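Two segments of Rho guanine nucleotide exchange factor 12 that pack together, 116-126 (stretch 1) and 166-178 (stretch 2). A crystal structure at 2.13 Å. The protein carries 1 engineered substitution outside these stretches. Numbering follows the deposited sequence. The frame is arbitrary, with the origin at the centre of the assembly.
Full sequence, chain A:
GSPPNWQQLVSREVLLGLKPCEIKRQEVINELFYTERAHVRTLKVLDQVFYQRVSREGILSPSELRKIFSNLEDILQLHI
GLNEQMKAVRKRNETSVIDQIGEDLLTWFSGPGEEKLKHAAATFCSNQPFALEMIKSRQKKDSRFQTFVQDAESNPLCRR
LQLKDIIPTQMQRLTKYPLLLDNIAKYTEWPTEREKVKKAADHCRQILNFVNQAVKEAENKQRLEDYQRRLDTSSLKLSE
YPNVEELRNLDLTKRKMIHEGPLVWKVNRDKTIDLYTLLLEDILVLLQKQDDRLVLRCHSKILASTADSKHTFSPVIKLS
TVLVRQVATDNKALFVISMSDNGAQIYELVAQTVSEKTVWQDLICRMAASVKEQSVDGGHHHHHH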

ATOM      1  N   LYS A 116      -7.754   5.845 -15.519  1.00 17.86           N
ATOM      2  CA  LYS A 116      -6.562   5.187 -15.940  1.00 20.03           C
ATOM      3  C   LYS A 116      -5.449   5.329 -14.849  1.00 18.55           C
ATOM      4  O   LYS A 116      -4.851   4.363 -14.511  1.00 16.07           O
ATOM      5  CB  LYS A 116      -6.112   5.725 -17.287  1.00 22.17           C
ATOM      6  CG  LYS A 116      -4.784   5.145 -17.729  1.00 25.93           C
ATOM      7  CD  LYS A 116      -4.480   5.489 -19.209  1.00 30.90           C
ATOM      8  CE  LYS A 116      -3.339   4.624 -19.794  1.00 29.90           C
ATOM      9  NZ  LYS A 116      -3.876   3.446 -20.638  1.00 34.64           N
ATOM     10  N   LEU A 117      -5.235   6.520 -14.297  1.00 17.88           N
ATOM     11  CA  LEU A 117      -4.187   6.743 -13.325  1.00 17.98           C
ATOM     12  C   LEU A 117      -4.498   6.051 -12.047  1.00 16.29           C
ATOM     13  O   LEU A 117      -3.641   5.372 -11.556  1.00 16.75           O
ATOM     14  CB  LEU A 117      -3.927   8.255 -13.076  1.00 17.12           C
ATOM     15  CG  LEU A 117      -2.958   8.709 -12.006  1.00 17.15           C
ATOM     16  CD1 LEU A 117      -1.649   8.028 -12.224  1.00 19.85           C
ATOM     17  CD2 LEU A 117      -2.777  10.262 -11.992  1.00 19.61           C
ATOM     18  N   LYS A 118      -5.717   6.186 -11.524  1.00 16.93           N
ATOM     19  CA  LYS A 118      -6.026   5.586 -10.239  1.00 17.30           C
ATOM     20  C   LYS A 118      -5.946   4.057 -10.322  1.00 17.73           C
ATOM     21  O   LYS A 118      -5.333   3.455  -9.484  1.00 15.46           O
ATOM     22  CB  LYS A 118      -7.348   6.098  -9.641  1.00 17.89           C
ATOM     23  CG  LYS A 118      -8.617   5.308  -9.867  1.00 20.59           C
ATOM     24  CD  LYS A 118      -9.851   6.203  -9.577  1.00 24.44           C
ATOM     25  CE  LYS A 118     -11.114   5.442  -9.147  1.00 24.82           C
ATOM     26  NZ  LYS A 118     -12.232   6.369  -8.771  1.00 28.69           N
ATOM     27  N   HIS A 119      -6.465   3.430 -11.380  1.00 18.33           N
ATOM     28  CA  HIS A 119      -6.324   1.955 -11.478  1.00 18.20           C
ATOM     29  C   HIS A 119      -4.928   1.457 -11.691  1.00 17.42           C
ATOM     30  O   HIS A 119      -4.536   0.445 -11.156  1.00 17.47           O
ATOM     31  CB  HIS A 119      -7.252   1.367 -12.514  1.00 15.06           C
ATOM     32  CG  HIS A 119      -8.675   1.380 -12.074  1.00 13.52           C
ATOM     33  ND1 HIS A 119      -9.327   0.261 -11.651  1.00 14.96           N
ATOM     34  CD2 HIS A 119      -9.584   2.373 -12.042  1.00 12.07           C
ATOM     35  CE1 HIS A 119     -10.583   0.561 -11.356  1.00 11.05           C
ATOM     36  NE2 HIS A 119     -10.758   1.835 -11.592  1.00 12.12           N
ATOM     37  N   ALA A 120      -4.129   2.208 -12.415  1.00 20.52           N
ATOM     38  CA  ALA A 120      -2.793   1.717 -12.697  1.00 19.83           C
ATOM     39  C   ALA A 120      -1.939   1.909 -11.456  1.00 19.17           C
ATOM     40  O   ALA A 120      -1.239   0.986 -11.018  1.00 15.87           O
ATOM     41  CB  ALA A 120      -2.192   2.409 -13.871  1.00 19.46           C
ATOM     42  N   ALA A 121      -2.003   3.089 -10.870  1.00 20.80           N
ATOM     43  CA  ALA A 121      -1.246   3.324  -9.653  1.00 22.43           C
ATOM     44  C   ALA A 121      -1.708   2.425  -8.496  1.00 22.63           C
ATOM     45  O   ALA A 121      -0.918   2.114  -7.564  1.00 20.06           O
ATOM     46  CB  ALA A 121      -1.344   4.789  -9.214  1.00 23.39           C
ATOM     47  N   ALA A 122      -2.979   2.066  -8.494  1.00 22.42           N
ATOM     48  CA  ALA A 122      -3.536   1.252  -7.363  1.00 22.88           C
ATOM     49  C   ALA A 122      -2.958  -0.149  -7.438  1.00 23.52           C
ATOM     50  O   ALA A 122      -2.649  -0.766  -6.405  1.00 23.01           O
ATOM     51  CB  ALA A 122      -5.106   1.162  -7.409  1.00 23.10           C
ATOM     52  N   THR A 123      -2.806  -0.628  -8.666  1.00 21.55           N
ATOM     53  CA  THR A 123      -2.231  -1.953  -8.924  1.00 24.72           C
ATOM     54  C   THR A 123      -0.717  -1.966  -8.584  1.00 26.44           C
ATOM     55  O   THR A 123      -0.255  -2.795  -7.770  1.00 24.78           O
ATOM     56  CB  THR A 123      -2.484  -2.350 -10.371  1.00 23.71           C
ATOM     57  OG1 THR A 123      -3.896  -2.580 -10.554  1.00 23.21           O
ATOM     58  CG2 THR A 123      -1.828  -3.648 -10.728  1.00 23.72           C
ATOM     59  N   PHE A 124       0.058  -1.066  -9.211  1.00 26.95           N
ATOM     60  CA  PHE A 124       1.468  -0.931  -8.833  1.00 25.15           C
ATOM     61  C   PHE A 124       1.660  -0.732  -7.328  1.00 22.19           C
ATOM     62  O   PHE A 124       2.333  -1.510  -6.680  1.00 21.57           O
ATOM     63  CB  PHE A 124       2.202   0.145  -9.585  1.00 23.16           C
ATOM     64  CG  PHE A 124       3.676   0.085  -9.382  1.00 22.44           C
ATOM     65  CD1 PHE A 124       4.418  -0.857 -10.009  1.00 23.19           C
ATOM     66  CD2 PHE A 124       4.329   1.012  -8.615  1.00 15.27           C
ATOM     67  CE1 PHE A 124       5.781  -0.932  -9.833  1.00 24.14           C
ATOM     68  CE2 PHE A 124       5.698   0.936  -8.455  1.00 21.63           C
ATOM     69  CZ  PHE A 124       6.409  -0.016  -9.072  1.00 22.29           C
ATOM     70  N   CYS A 125       1.039   0.263  -6.756  1.00 23.77           N
ATOM     71  CA  CYS A 125       1.360   0.639  -5.413  1.00 23.57           C
ATOM     72  C   CYS A 125       0.861  -0.339  -4.323  1.00 23.76           C
ATOM     73  O   CYS A 125       1.466  -0.452  -3.277  1.00 22.94           O
ATOM     74  CB  CYS A 125       0.804   2.053  -5.099  1.00 25.54           C
ATOM     75  SG  CYS A 125       1.417   3.415  -6.131  1.00 19.94           S
ATOM     76  N   SER A 126      -0.272  -0.980  -4.555  1.00 24.06           N
ATOM     77  CA  SER A 126      -0.880  -1.902  -3.573  1.00 23.26           C
ATOM     78  C   SER A 126      -0.085  -3.198  -3.568  1.00 21.84           C
ATOM     79  O   SER A 126      -0.043  -3.873  -2.600  1.00 18.04           O
ATOM     80  CB  SER A 126      -2.365  -2.184  -3.898  1.00 23.93           C
ATOM     81  OG  SER A 126      -2.489  -2.920  -5.114  1.00 25.13           O
ATOM     82  N   ILE A 166      13.634   2.407  -4.627  1.00 20.16           N
ATOM     83  CA  ILE A 166      13.194   3.095  -5.836  1.00 17.27           C
ATOM     84  C   ILE A 166      11.719   2.816  -6.114  1.00 14.02           C
ATOM     85  O   ILE A 166      10.956   3.646  -6.588  1.00 16.13           O
ATOM     86  CB  ILE A 166      14.108   2.636  -7.010  1.00 18.59           C
ATOM     87  CG1 ILE A 166      15.577   2.891  -6.678  1.00 20.06           C
ATOM     88  CG2 ILE A 166      13.652   3.331  -8.290  1.00 20.05           C
ATOM     89  CD1 ILE A 166      16.531   2.550  -7.819  1.00 21.53           C
ATOM     90  N   ILE A 167      11.288   1.613  -5.832  1.00 12.02           N
ATOM     91  CA  ILE A 167       9.942   1.237  -6.143  1.00 14.61           C
ATOM     92  C   ILE A 167       8.869   2.118  -5.552  1.00 19.46           C
ATOM     93  O   ILE A 167       7.934   2.492  -6.232  1.00 21.64           O
ATOM     94  CB  ILE A 167       9.819  -0.237  -5.771  1.00 19.00           C
ATOM     95  CG1 ILE A 167      10.218  -1.079  -6.978  1.00 17.64           C
ATOM     96  CG2 ILE A 167       8.417  -0.676  -5.305  1.00 22.47           C
ATOM     97  CD1 ILE A 167      10.616  -2.406  -6.477  1.00 22.86           C
ATOM     98  N   PRO A 168       9.059   2.522  -4.301  1.00 14.98           N
ATOM     99  CA  PRO A 168       8.118   3.430  -3.638  1.00 18.60           C
ATOM    100  C   PRO A 168       8.005   4.880  -4.248  1.00 20.34           C
ATOM    101  O   PRO A 168       7.339   5.757  -3.610  1.00 17.06           O
ATOM    102  CB  PRO A 168       8.623   3.510  -2.190  1.00 15.14           C
ATOM    103  CG  PRO A 168       9.510   2.293  -1.925  1.00 12.54           C
ATOM    104  CD  PRO A 168      10.167   2.055  -3.455  1.00 12.10           C
ATOM    105  N   THR A 169       8.672   5.128  -5.388  1.00 20.12           N
ATOM    106  CA  THR A 169       8.621   6.434  -6.019  1.00 21.67           C
ATOM    107  C   THR A 169       7.253   6.677  -6.647  1.00 23.35           C
ATOM    108  O   THR A 169       6.806   7.858  -6.609  1.00 24.55           O
ATOM    109  CB  THR A 169       9.718   6.679  -7.045  1.00 22.68           C
ATOM    110  OG1 THR A 169       9.758   5.603  -8.002  1.00 26.44           O
ATOM    111  CG2 THR A 169      11.084   6.671  -6.361  1.00 25.88           C
ATOM    112  N   GLN A 170       6.566   5.623  -7.150  1.00 20.38           N
ATOM    113  CA  GLN A 170       5.217   5.811  -7.679  1.00 19.85           C
ATOM    114  C   GLN A 170       4.224   6.345  -6.614  1.00 20.70           C
ATOM    115  O   GLN A 170       3.533   7.351  -6.846  1.00 21.16           O
ATOM    116  CB  GLN A 170       4.648   4.533  -8.221  1.00 22.22           C
ATOM    117  CG  GLN A 170       3.353   4.749  -8.951  1.00 23.27           C
ATOM    118  CD  GLN A 170       3.488   5.685 -10.225  1.00 23.94           C
ATOM    119  OE1 GLN A 170       4.599   5.908 -10.776  1.00 24.66           O
ATOM    120  NE2 GLN A 170       2.354   6.212 -10.669  1.00 23.37           N
ATOM    121  N   MET A 171       4.150   5.703  -5.454  1.00 19.62           N
ATOM    122  CA  MET A 171       3.241   6.183  -4.400  1.00 19.48           C
ATOM    123  C   MET A 171       3.593   7.613  -4.056  1.00 20.93           C
ATOM    124  O   MET A 171       2.688   8.431  -3.897  1.00 22.28           O
ATOM    125  CB  MET A 171       3.299   5.259  -3.171  1.00 20.97           C
ATOM    126  CG  MET A 171       2.449   5.663  -1.930  1.00 24.41           C
ATOM    127  SD  MET A 171       0.676   5.256  -2.122  1.00 27.61           S
ATOM    128  CE  MET A 171       0.036   6.834  -2.369  1.00 26.01           C
ATOM    129  N   GLN A 172       4.883   7.955  -3.952  1.00 22.00           N
ATOM    130  CA  GLN A 172       5.258   9.286  -3.458  1.00 21.97           C
ATOM    131  C   GLN A 172       4.739  10.359  -4.431  1.00 21.48           C
ATOM    132  O   GLN A 172       4.189  11.371  -4.027  1.00 20.03           O
ATOM    133  CB  GLN A 172       6.782   9.448  -3.244  1.00 23.72           C
ATOM    134  CG  GLN A 172       7.153  10.837  -2.571  1.00 31.08           C
ATOM    135  CD  GLN A 172       6.632  11.001  -1.117  1.00 34.17           C
ATOM    136  OE1 GLN A 172       6.056  10.056  -0.545  1.00 38.25           O
ATOM    137  NE2 GLN A 172       6.852  12.191  -0.507  1.00 37.56           N
ATOM    138  N   ARG A 173       4.925  10.096  -5.718  1.00 20.40           N
ATOM    139  CA  ARG A 173       4.466  10.949  -6.794  1.00 22.51           C
ATOM    140  C   ARG A 173       2.983  11.291  -6.682  1.00 21.37           C
ATOM    141  O   ARG A 173       2.560  12.444  -6.837  1.00 20.14           O
ATOM    142  CB  ARG A 173       4.802  10.313  -8.174  1.00 21.35           C
ATOM    143  CG  ARG A 173       4.428  11.235  -9.353  1.00 25.99           C
ATOM    144  CD  ARG A 173       4.999  12.653  -9.241  1.00 26.44           C
ATOM    145  NE  ARG A 173       4.779  13.447 -10.453  1.00 26.30           N
ATOM    146  CZ  ARG A 173       4.999  14.764 -10.523  1.00 26.58           C
ATOM    147  NH1 ARG A 173       5.525  15.359  -9.510  1.00 28.86           N
ATOM    148  NH2 ARG A 173       4.739  15.488 -11.617  1.00 26.09           N
ATOM    149  N   LEU A 174       2.195  10.290  -6.376  1.00 22.32           N
ATOM    150  CA  LEU A 174       0.787  10.478  -6.259  1.00 21.21           C
ATOM    151  C   LEU A 174       0.432  11.342  -5.042  1.00 22.44           C
ATOM    152  O   LEU A 174      -0.567  12.003  -5.085  1.00 23.50           O
ATOM    153  CB  LEU A 174       0.094   9.142  -6.179  1.00 23.96           C
ATOM    154  CG  LEU A 174      -0.625   8.698  -7.432  1.00 26.22           C
ATOM    155  CD1 LEU A 174       0.376   8.361  -8.503  1.00 28.85           C
ATOM    156  CD2 LEU A 174      -1.355   7.496  -7.048  1.00 30.24           C
ATOM    157  N   THR A 175       1.240  11.366  -4.001  1.00 21.11           N
ATOM    158  CA  THR A 175       0.992  12.287  -2.862  1.00 24.19           C
ATOM    159  C   THR A 175       1.267  13.740  -3.261  1.00 23.51           C
ATOM    160  O   THR A 175       0.728  14.638  -2.655  1.00 24.23           O
ATOM    161  CB  THR A 175       1.880  11.955  -1.646  1.00 25.16           C
ATOM    162  OG1 THR A 175       3.241  12.211  -1.992  1.00 23.11           O
ATOM    163  CG2 THR A 175       1.876  10.445  -1.317  1.00 27.31           C
ATOM    164  N   LYS A 176       2.060  13.944  -4.325  1.00 24.63           N
ATOM    165  CA  LYS A 176       2.506  15.271  -4.759  1.00 25.16           C
ATOM    166  C   LYS A 176       1.500  16.010  -5.660  1.00 24.50           C
ATOM    167  O   LYS A 176       1.385  17.227  -5.619  1.00 25.00           O
ATOM    168  CB  LYS A 176       3.868  15.152  -5.487  1.00 26.61           C
ATOM    169  CG  LYS A 176       5.081  14.740  -4.618  1.00 26.05           C
ATOM    170  CD  LYS A 176       5.391  15.775  -3.553  1.00 30.69           C
ATOM    171  CE  LYS A 176       6.370  15.277  -2.469  1.00 33.52           C
ATOM    172  NZ  LYS A 176       7.734  14.942  -2.968  1.00 37.34           N
ATOM    173  N   TYR A 177       0.735  15.293  -6.469  1.00 23.63           N
ATOM    174  CA  TYR A 177      -0.168  15.981  -7.401  1.00 23.54           C
ATOM    175  C   TYR A 177      -1.109  16.982  -6.744  1.00 25.39           C
ATOM    176  O   TYR A 177      -1.254  18.099  -7.241  1.00 25.92           O
ATOM    177  CB  TYR A 177      -0.955  14.981  -8.234  1.00 22.55           C
ATOM    178  CG  TYR A 177      -0.123  14.303  -9.275  1.00 20.61           C
ATOM    179  CD1 TYR A 177       0.602  15.041 -10.218  1.00 20.28           C
ATOM    180  CD2 TYR A 177      -0.080  12.930  -9.365  1.00 19.92           C
ATOM    181  CE1 TYR A 177       1.335  14.407 -11.209  1.00 21.09           C
ATOM    182  CE2 TYR A 177       0.678  12.305 -10.354  1.00 18.09           C
ATOM    183  CZ  TYR A 177       1.364  13.032 -11.243  1.00 19.51           C
ATOM    184  OH  TYR A 177       2.107  12.405 -12.198  1.00 23.21           O
ATOM    185  N   PRO A 178      -1.729  16.639  -5.616  1.00 25.21           N
ATOM    186  CA  PRO A 178      -2.675  17.572  -5.011  1.00 24.59           C
ATOM    187  C   PRO A 178      -2.054  18.921  -4.656  1.00 26.88           C
ATOM    188  O   PRO A 178      -2.700  19.956  -4.836  1.00 25.85           O
ATOM    189  CB  PRO A 178      -3.134  16.852  -3.750  1.00 23.99           C
ATOM    190  CG  PRO A 178      -2.890  15.460  -3.974  1.00 24.67           C
ATOM    191  CD  PRO A 178      -1.644  15.378  -4.865  1.00 24.59           C
TER

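Stretch 1 is helical throughout, its backbone bonded in the usual i to i+4 pattern, as from Cys 125 N to Ala 121 O (2.8 Å). Stretch 2 enters its helix through a type I turn from Ile 166 to Thr 169, with Pro 168 at the N-cap position; Thr 169 OG1 donates to Ile 166 O (2.7 Å), tying the side chain back to the turn. The helix then runs from Thr 169 and is kinked at Pro 178, whose nitrogen carries no hydrogen to offer the preceding turn. The helix axes approach to 9.4 Å with their directions 136° apart, so residues early in one helix meet residues late in the other. The backbones come nearest at Cys 125 and Met 171, whose CA atoms lie 5.9 Å apart.

No hydrogen bond crosses between the stretches; packing holds them, burying 386 Å² in all. Leu 117, Ala 121, Phe 124 and Cys 125, spaced four, three and one residues apart, direct their CA-to-CB bonds toward stretch 2. At one end, Leu 117 fills space with its branched tip: CD1 lies 4.2 Å from Leu 174 CD1, and CD2 lies 4.3 Å from Tyr 177 CE2. Ala 121 has just a methyl to accommodate, and its CB reaches Leu 174 CD2 at 3.5 Å. The compact thiol of Cys 125 suits the close approach of the backbones: SG sits 3.6 Å from Met 171 N and 4.0 Å from Met 171 CB.

Phe 124, with chi1 in the t well, extends its ring along the start of stretch 2. Ile 167 O meets the ring edge, 3.5 Å from Phe 124 CE2, while Phe 124 CD2 packs 3.6 Å from Gln 170 CB. Gln 170 is buried yet polar: its aliphatic CG lies 3.7 Å from Cys 125 SG, and its amide is hydrogen-bonded elsewhere in the structure.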